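Local structure of sensory transduction histidine kinase, putative (Borrelia burgdorferi, 5BWJ) at residues B[91-96]-B[161-166]; B[114-117]-B[122-125]; B[154-159]-B[179-184]. The protein is the periplasmic sensor domain of the hybrid histidine kinase Hk1, which probably detects small molecules and passes the signal to the kinase part. All coordinates share one frame; numbering follows the deposited sequence.

The three contacts sit around one mixed sheet of this Venus flytrap sensor domain. Interaction 1 joins strand 79-94 to helix 161-169. Interaction 2, about 14 Å away between centres, joins strand 114-117 to helix 121-128 and nests inside the loop that interaction 1 closes. Interaction 3 ties strand 154-156 to the loop before strand 184-192; its centre is about 10 Å from interaction 1 and about 9 Å from interaction 2. The segments of 1 and 3 alternate along the chain, and 2 closes before 3 opens. Strand 154-156 lies between the other two, antiparallel to 79-94 and parallel to 114-117. Interactions 1 and 3 reach the second subunit, so this side borders the dimer interface.

Interaction 1. Residues B[91-96]-B[161-166]; sequences ILFFKN and TLHYIA
The contact belongs to the packing of a helix on the sheet of a Venus flytrap domain, where Phe93 of strand 79-94 meets Leu162 and His163 near the start of helix 161-169. With its CG beside the backbone N and anti to the carbonyl carbon (chi1 -74°), the Phe93 ring is directed at the helix. It meets both helix residues obliquely. Phe93 CE1 comes 3.8 Å from His163 ND1. Next to it, Phe93 CZ rests 4.0 Å from His163 CB. Phe93 CE1 and CZ thus meet both the imidazole and the carbon that carries it. In His163, CG anti to the backbone N (chi1 -173°) sets the imidazole beside Phe93 CE1. From the histidine's side the approach is at the ring edge, near its plane. The two rings form an oblique aromatic pair with centroids 5.8 Å apart and planes at 42°, and the two side chains cross at about a right angle.

Beyond CZ, Phe93 CE2 lies 4.2 Å from Leu162 CB, an apolar contact. Phe93 is thus shared by two successive residues of the helix. Within its own strand, Ile91 CG2 sits over the centre of one face of the Phe93 ring, 3.3 Å above the plane. This makes a close apolar cover over that face.

In the fold, strand 79-94 pairs with strands 154-156 and 175-176, and Phe93 also touches Ile155 and Ile176 on them. His163 takes the contact on to the dimer interface: its ring meets the rings of Phe17 and Tyr164 of the second subunit. A nitrate ion, probably from the crystallisation liquor, lies about 3 Å from the His163 side chain, between nearest atoms.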
loop_
_atom_site.group_PDB
_atom_site.type_symbol
_atom_site.label_atom_id
_atom_site.label_comp_id
_atom_site.label_asym_id
_atom_site.label_seq_id
_atom_site.Cartn_x
_atom_site.Cartn_y
_atom_site.Cartn_z
ATOM N N ILE B 91 -4.214 3.154 10.759
ATOM C CA ILE B 91 -3.201 3.928 11.469
ATOM C C ILE B 91 -3.803 5.184 12.084
ATOM O O ILE B 91 -4.604 5.884 11.459
ATOM C CB ILE B 91 -2.027 4.308 10.528
ATOM C CG1 ILE B 91 -1.122 3.088 10.323
ATOM C CG2 ILE B 91 -1.216 5.487 11.094
ATOM C CD1 ILE B 91 0.104 3.333 9.460
ATOM N N LEU B 92 -3.417 5.446 13.329
ATOM C CA LEU B 92 -3.763 6.689 13.997
ATOM C C LEU B 92 -2.663 7.710 13.722
ATOM O O LEU B 92 -1.535 7.554 14.194
ATOM C CB LEU B 92 -3.938 6.464 15.502
ATOM C CG LEU B 92 -4.545 7.625 16.291
ATOM C CD1 LEU B 92 -6.005 7.836 15.909
ATOM C CD2 LEU B 92 -4.414 7.382 17.784
ATOM N N PHE B 93 -2.993 8.735 12.941
ATOM C CA PHE B 93 -2.033 9.772 12.561
ATOM C C PHE B 93 -2.153 11.021 13.428
ATOM O O PHE B 93 -3.219 11.315 13.964
ATOM C CB PHE B 93 -2.228 10.176 11.099
ATOM C CG PHE B 93 -1.743 9.161 10.108
ATOM C CD1 PHE B 93 -0.388 8.962 9.904
ATOM C CD2 PHE B 93 -2.643 8.429 9.354
ATOM C CE1 PHE B 93 0.058 8.038 8.982
ATOM C CE2 PHE B 93 -2.202 7.504 8.431
ATOM C CZ PHE B 93 -0.849 7.309 8.244
ATOM N N PHE B 94 -1.054 11.762 13.545
ATOM C CA PHE B 94 -1.077 13.085 14.164
ATOM C C PHE B 94 0.050 13.938 13.591
ATOM O O PHE B 94 0.932 13.429 12.901
ATOM C CB PHE B 94 -0.965 12.986 15.688
ATOM C CG PHE B 94 0.314 12.364 16.172
ATOM C CD1 PHE B 94 0.427 10.989 16.300
ATOM C CD2 PHE B 94 1.400 13.154 16.514
ATOM C CE1 PHE B 94 1.602 10.415 16.750
ATOM C CE2 PHE B 94 2.577 12.585 16.964
ATOM C CZ PHE B 94 2.677 11.214 17.082
ATOM N N LYS B 95 0.008 15.235 13.872
ATOM C CA LYS B 95 0.956 16.182 13.295
ATOM C C LYS B 95 2.241 16.299 14.110
ATOM O O LYS B 95 2.270 15.967 15.295
ATOM C CB LYS B 95 0.308 17.564 13.167
ATOM C CG LYS B 95 -0.785 17.648 12.114
ATOM C CD LYS B 95 -1.634 18.904 12.282
ATOM C CE LYS B 95 -0.795 20.176 12.226
ATOM N NZ LYS B 95 -1.636 21.400 12.324
ATOM N N ASN B 96 3.295 16.783 13.460
ATOM C CA ASN B 96 4.575 17.035 14.116
ATOM C C ASN B 96 5.219 15.758 14.639
ATOM O O ASN B 96 6.442 15.668 14.743
ATOM C CB ASN B 96 4.394 18.031 15.264
ATOM N N THR B 161 -3.430 6.339 1.996
ATOM C CA THR B 161 -4.218 7.421 1.404
ATOM C C THR B 161 -4.205 8.696 2.244
ATOM O O THR B 161 -3.979 9.788 1.717
ATOM C CB THR B 161 -5.683 6.993 1.187
ATOM O OG1 THR B 161 -5.724 5.814 0.377
ATOM C CG2 THR B 161 -6.476 8.104 0.493
ATOM N N LEU B 162 -4.466 8.565 3.540
ATOM C CA LEU B 162 -4.498 9.732 4.414
ATOM C C LEU B 162 -3.126 10.384 4.464
ATOM O O LEU B 162 -3.005 11.612 4.493
ATOM C CB LEU B 162 -4.953 9.346 5.821
ATOM C CG LEU B 162 -6.369 8.781 5.941
ATOM C CD1 LEU B 162 -6.706 8.542 7.401
ATOM C CD2 LEU B 162 -7.400 9.705 5.296
ATOM N N HIS B 163 -2.095 9.550 4.459
ATOM C CA HIS B 163 -0.726 10.029 4.494
ATOM C C HIS B 163 -0.359 10.742 3.198
ATOM O O HIS B 163 0.306 11.778 3.219
ATOM C CB HIS B 163 0.234 8.869 4.739
ATOM C CG HIS B 163 1.649 9.302 4.942
ATOM N ND1 HIS B 163 2.162 9.596 6.187
ATOM C CD2 HIS B 163 2.652 9.515 4.060
ATOM C CE1 HIS B 163 3.425 9.961 6.063
ATOM N NE2 HIS B 163 3.746 9.921 4.783
ATOM N N TYR B 164 -0.788 10.180 2.072
ATOM C CA TYR B 164 -0.517 10.781 0.775
ATOM C C TYR B 164 -1.105 12.187 0.679
ATOM O O TYR B 164 -0.414 13.130 0.299
ATOM C CB TYR B 164 -1.080 9.920 -0.358
ATOM C CG TYR B 164 -1.211 10.686 -1.656
ATOM C CD1 TYR B 164 -0.107 10.906 -2.469
ATOM C CD2 TYR B 164 -2.433 11.208 -2.059
ATOM C CE1 TYR B 164 -0.216 11.617 -3.652
ATOM C CE2 TYR B 164 -2.553 11.920 -3.242
ATOM C CZ TYR B 164 -1.441 12.121 -4.033
ATOM O OH TYR B 164 -1.553 12.826 -5.211
ATOM N N ILE B 165 -2.385 12.312 1.020
ATOM C CA ILE B 165 -3.091 13.584 0.897
ATOM C C ILE B 165 -2.424 14.656 1.750
ATOM O O ILE B 165 -2.127 15.744 1.263
ATOM C CB ILE B 165 -4.573 13.449 1.302
ATOM C CG1 ILE B 165 -5.288 12.481 0.359
ATOM C CG2 ILE B 165 -5.276 14.810 1.258
ATOM C CD1 ILE B 165 -6.656 12.050 0.839
ATOM N N ALA B 166 -2.186 14.341 3.020
ATOM C CA ALA B 166 -1.533 15.276 3.932
ATOM C C ALA B 166 -0.163 15.695 3.412
ATOM O O ALA B 166 0.197 16.870 3.453
ATOM C CB ALA B 166 -1.395 14.658 5.311
#

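Interaction 2. Residues B[114-117]-B[122-125]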
loop_
_atom_site.group_PDB
_atom_site.type_symbol
_atom_site.label_atom_id
_atom_site.label_comp_id
_atom_site.label_asym_id
_atom_site.label_seq_id
_atom_site.Cartn_x
_atom_site.Cartn_y
_atom_site.Cartn_z
ATOM N N ILE B 114 -10.774 12.140 18.127
ATOM C CA ILE B 114 -10.226 11.438 16.971
ATOM C C ILE B 114 -11.135 11.609 15.760
ATOM O O ILE B 114 -12.351 11.429 15.854
ATOM C CB ILE B 114 -10.039 9.933 17.262
ATOM C CG1 ILE B 114 -9.109 9.742 18.464
ATOM C CG2 ILE B 114 -9.487 9.210 16.031
ATOM C CD1 ILE B 114 -8.958 8.304 18.917
ATOM N N GLY B 115 -10.536 11.954 14.625
ATOM C CA GLY B 115 -11.264 12.085 13.376
ATOM C C GLY B 115 -11.284 10.778 12.603
ATOM O O GLY B 115 -10.301 10.038 12.592
ATOM N N VAL B 116 -12.406 10.495 11.952
ATOM C CA VAL B 116 -12.555 9.273 11.170
ATOM C C VAL B 116 -13.634 9.476 10.112
ATOM O O VAL B 116 -14.589 10.218 10.332
ATOM C CB VAL B 116 -12.918 8.062 12.071
ATOM C CG1 VAL B 116 -14.311 8.224 12.675
ATOM C CG2 VAL B 116 -12.815 6.755 11.292
ATOM N N ILE B 117 -13.478 8.826 8.963
ATOM C CA ILE B 117 -14.486 8.911 7.914
ATOM C C ILE B 117 -15.722 8.117 8.325
ATOM O O ILE B 117 -15.619 6.976 8.775
ATOM C CB ILE B 117 -13.955 8.392 6.562
ATOM C CG1 ILE B 117 -12.745 9.219 6.121
ATOM C CG2 ILE B 117 -15.047 8.460 5.495
ATOM C CD1 ILE B 117 -12.022 8.672 4.902
ATOM N N TYR B 122 -13.282 1.846 9.901
ATOM C CA TYR B 122 -12.490 2.600 10.860
ATOM C C TYR B 122 -13.376 3.242 11.921
ATOM O O TYR B 122 -12.973 3.365 13.077
ATOM C CB TYR B 122 -11.659 3.661 10.137
ATOM C CG TYR B 122 -10.758 3.078 9.072
ATOM C CD1 TYR B 122 -9.615 2.371 9.418
ATOM C CD2 TYR B 122 -11.054 3.225 7.722
ATOM C CE1 TYR B 122 -8.788 1.830 8.453
ATOM C CE2 TYR B 122 -10.230 2.684 6.747
ATOM C CZ TYR B 122 -9.098 1.988 7.122
ATOM O OH TYR B 122 -8.270 1.446 6.164
ATOM N N GLU B 123 -14.582 3.646 11.533
ATOM C CA GLU B 123 -15.527 4.207 12.491
ATOM C C GLU B 123 -15.939 3.140 13.498
ATOM O O GLU B 123 -15.968 3.393 14.701
ATOM C CB GLU B 123 -16.765 4.769 11.789
ATOM C CG GLU B 123 -17.761 5.417 12.751
ATOM C CD GLU B 123 -19.055 5.835 12.079
ATOM O OE1 GLU B 123 -19.200 5.606 10.860
ATOM O OE2 GLU B 123 -19.930 6.393 12.774
ATOM N N ASP B 124 -16.254 1.948 12.999
ATOM C CA ASP B 124 -16.676 0.847 13.858
ATOM C C ASP B 124 -15.609 0.501 14.891
ATOM O O ASP B 124 -15.927 0.240 16.051
ATOM C CB ASP B 124 -17.007 -0.392 13.020
ATOM C CG ASP B 124 -18.302 -0.245 12.245
ATOM O OD1 ASP B 124 -19.120 0.626 12.606
ATOM O OD2 ASP B 124 -18.504 -1.007 11.278
ATOM N N ILE B 125 -14.348 0.508 14.470
ATOM C CA ILE B 125 -13.242 0.173 15.363
ATOM C C ILE B 125 -13.212 1.121 16.560
ATOM O O ILE B 125 -13.064 0.684 17.700
ATOM C CB ILE B 125 -11.885 0.218 14.623
ATOM C CG1 ILE B 125 -11.829 -0.885 13.564
ATOM C CG2 ILE B 125 -10.717 0.037 15.594
ATOM C CD1 ILE B 125 -10.690 -0.740 12.577
#
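Tyr122 begins the helix side of the contact, and it touches Val116 through its CB. Val116 CG2 lies 3.5 Å from Tyr122 CB, an apolar contact in which the two side chains cross obliquely. The Tyr122 CB points toward the strand, but the ring leads away from it. With CG anti to the carbonyl carbon (chi1 -57°), the ring runs off to Ser88 and Ser90 of strand 79-94.

Glu123 follows and meets the strand through its backbone N and its CB. The Glu123 N stands 3.6 Å from Val116 CG2, so this one methyl rests against the first turn of the helix. The other methyl, Val116 CG1, is 4.3 Å from Glu123 CB. The same Glu123 CB lies 3.9 Å from Ile117 O, where the strand ends. The chain of Glu123 is extended beyond CG, with CG anti to the backbone N (chi1 -178°). Its carboxylate is used outside the two segments: OE1 accepts a hydrogen bond from Asn119 N, and OE2 forms a salt bridge with Arg127.

The contact lies where strand 114-117 passes through a short connection into helix 121-128, in the beta-alpha-beta unit that strand 134-137 completes. Thr120 OG1 bonds Ile117 O within that connection. Val116 also touches Ile134 and Leu136 of the parallel strand 134-137.

The contact is made mostly by carbon, with no hydrogen bond between the two segments. The Glu123 side chain is thus divided: CB packs on the strand, while the carboxylate serves the connection and Arg127, which probably stabilises its negative charge.

Interaction 3. Residues B[154-159]-B[179-184]; sequences YIYGDC and GDVFYS
One hydrogen bond spans the two segments: Tyr156 OH donates to Val181 O over 3.0 Å. The C=O...donor angle is 149°, and the hydroxyl is tilted 19° from the carbonyl plane. Seen from the tyrosine, Val181 O lies at the ring edge, in its plane. The Tyr156 CG is anti to the backbone N (chi1 -168°), and the end of the side chain comes nearer to the loop than its base does. Ser90 OG of strand 79-94 joins the same polar group. It is hydrogen-bonded to Tyr156 OH, to Val181 O and to Tyr183 N.

There is also an apolar contact. Tyr156 CE1 lies 4.2 Å from Val181 CB, which is directed toward 154-159. The aromatic ring thus packs on the valine while its hydroxyl holds the carbonyl of the same residue.

The third contact is between the two tyrosines. Tyr156 OH comes 3.4 Å from Tyr183 CD2 and 3.7 Å from Tyr183 CE2, an oblique approach to that ring. The side chains cross at about a right angle.

Segment 154-159 comprises strand 154-156, in the sheet of this Venus flytrap domain, and the corner that follows it; 179-184 is the loop leading into strand 184-192. Ile125 of helix 121-128 touches both tyrosines. Phe182 of the loop packs on Leu210 of the second subunit.

Tyr156 OH, Ser90 OG and Val181 O form one small hydrogen-bonded cluster, which gives the buried phenol two polar partners and ties the loop to two neighbouring strands of the sheet.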
loop_
_atom_site.group_PDB
_atom_site.type_symbol
_atom_site.label_atom_id
_atom_site.label_comp_id
_atom_site.label_asym_id
_atom_site.label_seq_id
_atom_site.Cartn_x
_atom_site.Cartn_y
_atom_site.Cartn_z
ATOM N N TYR B 154 -6.158 13.719 16.397
ATOM C CA TYR B 154 -5.754 12.507 15.690
ATOM C C TYR B 154 -6.759 12.149 14.602
ATOM O O TYR B 154 -7.948 12.445 14.728
ATOM C CB TYR B 154 -5.615 11.338 16.668
ATOM C CG TYR B 154 -4.675 11.607 17.821
ATOM C CD1 TYR B 154 -5.122 12.239 18.975
ATOM C CD2 TYR B 154 -3.344 11.223 17.759
ATOM C CE1 TYR B 154 -4.266 12.486 20.031
ATOM C CE2 TYR B 154 -2.480 11.466 18.810
ATOM C CZ TYR B 154 -2.947 12.097 19.943
ATOM O OH TYR B 154 -2.089 12.339 20.990
ATOM N N ILE B 155 -6.278 11.514 13.537
ATOM C CA ILE B 155 -7.158 10.945 12.522
ATOM C C ILE B 155 -6.849 9.460 12.376
ATOM O O ILE B 155 -5.707 9.034 12.544
ATOM C CB ILE B 155 -7.018 11.659 11.160
ATOM C CG1 ILE B 155 -5.576 11.580 10.652
ATOM C CG2 ILE B 155 -7.486 13.107 11.285
ATOM C CD1 ILE B 155 -5.360 12.195 9.280
ATOM N N TYR B 156 -7.882 8.682 12.068
ATOM C CA TYR B 156 -7.781 7.231 12.012
ATOM C C TYR B 156 -8.305 6.716 10.677
ATOM O O TYR B 156 -9.444 6.990 10.307
ATOM C CB TYR B 156 -8.563 6.616 13.173
ATOM C CG TYR B 156 -8.315 5.145 13.395
ATOM C CD1 TYR B 156 -7.057 4.679 13.753
ATOM C CD2 TYR B 156 -9.344 4.222 13.268
ATOM C CE1 TYR B 156 -6.827 3.333 13.966
ATOM C CE2 TYR B 156 -9.123 2.872 13.480
ATOM C CZ TYR B 156 -7.864 2.436 13.828
ATOM O OH TYR B 156 -7.638 1.096 14.040
ATOM N N GLY B 157 -7.471 5.980 9.948
ATOM C CA GLY B 157 -7.876 5.463 8.655
ATOM C C GLY B 157 -6.762 4.830 7.842
ATOM O O GLY B 157 -5.784 4.314 8.387
ATOM N N ASP B 158 -6.926 4.882 6.523
ATOM C CA ASP B 158 -6.031 4.209 5.588
ATOM C C ASP B 158 -4.598 4.729 5.680
ATOM O O ASP B 158 -4.363 5.935 5.621
ATOM C CB ASP B 158 -6.555 4.377 4.161
ATOM C CG ASP B 158 -5.756 3.584 3.151
ATOM O OD1 ASP B 158 -4.777 4.133 2.606
ATOM O OD2 ASP B 158 -6.105 2.410 2.905
ATOM N N CYS B 159 -3.647 3.805 5.803
ATOM C CA CYS B 159 -2.243 4.159 6.015
ATOM C C CYS B 159 -1.645 4.925 4.841
ATOM O O CYS B 159 -0.894 5.881 5.038
ATOM C CB CYS B 159 -1.402 2.903 6.278
ATOM S SG CYS B 159 -1.405 1.680 4.937
ATOM N N GLY B 179 1.308 3.162 19.444
ATOM C CA GLY B 179 0.427 2.314 20.231
ATOM C C GLY B 179 -0.298 1.251 19.426
ATOM O O GLY B 179 -0.405 1.345 18.204
ATOM N N ASP B 180 -0.796 0.235 20.121
ATOM C CA ASP B 180 -1.472 -0.886 19.476
ATOM C C ASP B 180 -2.831 -0.475 18.919
ATOM O O ASP B 180 -3.832 -0.474 19.635
ATOM C CB ASP B 180 -1.641 -2.042 20.463
ATOM N N VAL B 181 -2.856 -0.127 17.634
ATOM C CA VAL B 181 -4.089 0.255 16.952
ATOM C C VAL B 181 -4.082 -0.228 15.503
ATOM O O VAL B 181 -4.890 0.221 14.684
ATOM C CB VAL B 181 -4.296 1.787 16.967
ATOM C CG1 VAL B 181 -4.473 2.290 18.391
ATOM C CG2 VAL B 181 -3.127 2.496 16.285
ATOM N N PHE B 182 -3.171 -1.147 15.195
ATOM C CA PHE B 182 -2.955 -1.587 13.822
ATOM C C PHE B 182 -3.787 -2.815 13.473
ATOM O O PHE B 182 -3.532 -3.913 13.972
ATOM C CB PHE B 182 -1.474 -1.883 13.594
ATOM C CG PHE B 182 -0.561 -0.781 14.045
ATOM C CD1 PHE B 182 -0.532 0.429 13.374
ATOM C CD2 PHE B 182 0.270 -0.955 15.139
ATOM C CE1 PHE B 182 0.306 1.446 13.788
ATOM C CE2 PHE B 182 1.111 0.057 15.557
ATOM C CZ PHE B 182 1.129 1.260 14.880
ATOM N N TYR B 183 -4.780 -2.611 12.614
ATOM C CA TYR B 183 -5.603 -3.696 12.092
ATOM C C TYR B 183 -5.325 -3.888 10.608
ATOM O O TYR B 183 -5.078 -2.919 9.888
ATOM C CB TYR B 183 -7.092 -3.403 12.297
ATOM C CG TYR B 183 -7.542 -3.363 13.739
ATOM C CD1 TYR B 183 -8.130 -4.472 14.333
ATOM C CD2 TYR B 183 -7.394 -2.213 14.503
ATOM C CE1 TYR B 183 -8.550 -4.440 15.649
ATOM C CE2 TYR B 183 -7.811 -2.171 15.820
ATOM C CZ TYR B 183 -8.388 -3.287 16.387
ATOM O OH TYR B 183 -8.805 -3.250 17.699
ATOM N N SER B 184 -5.364 -5.135 10.151
ATOM C CA SER B 184 -5.310 -5.417 8.723
ATOM C C SER B 184 -6.703 -5.229 8.134
ATOM O O SER B 184 -7.638 -5.945 8.495
ATOM C CB SER B 184 -4.801 -6.832 8.457
ATOM O OG SER B 184 -4.657 -7.057 7.065
#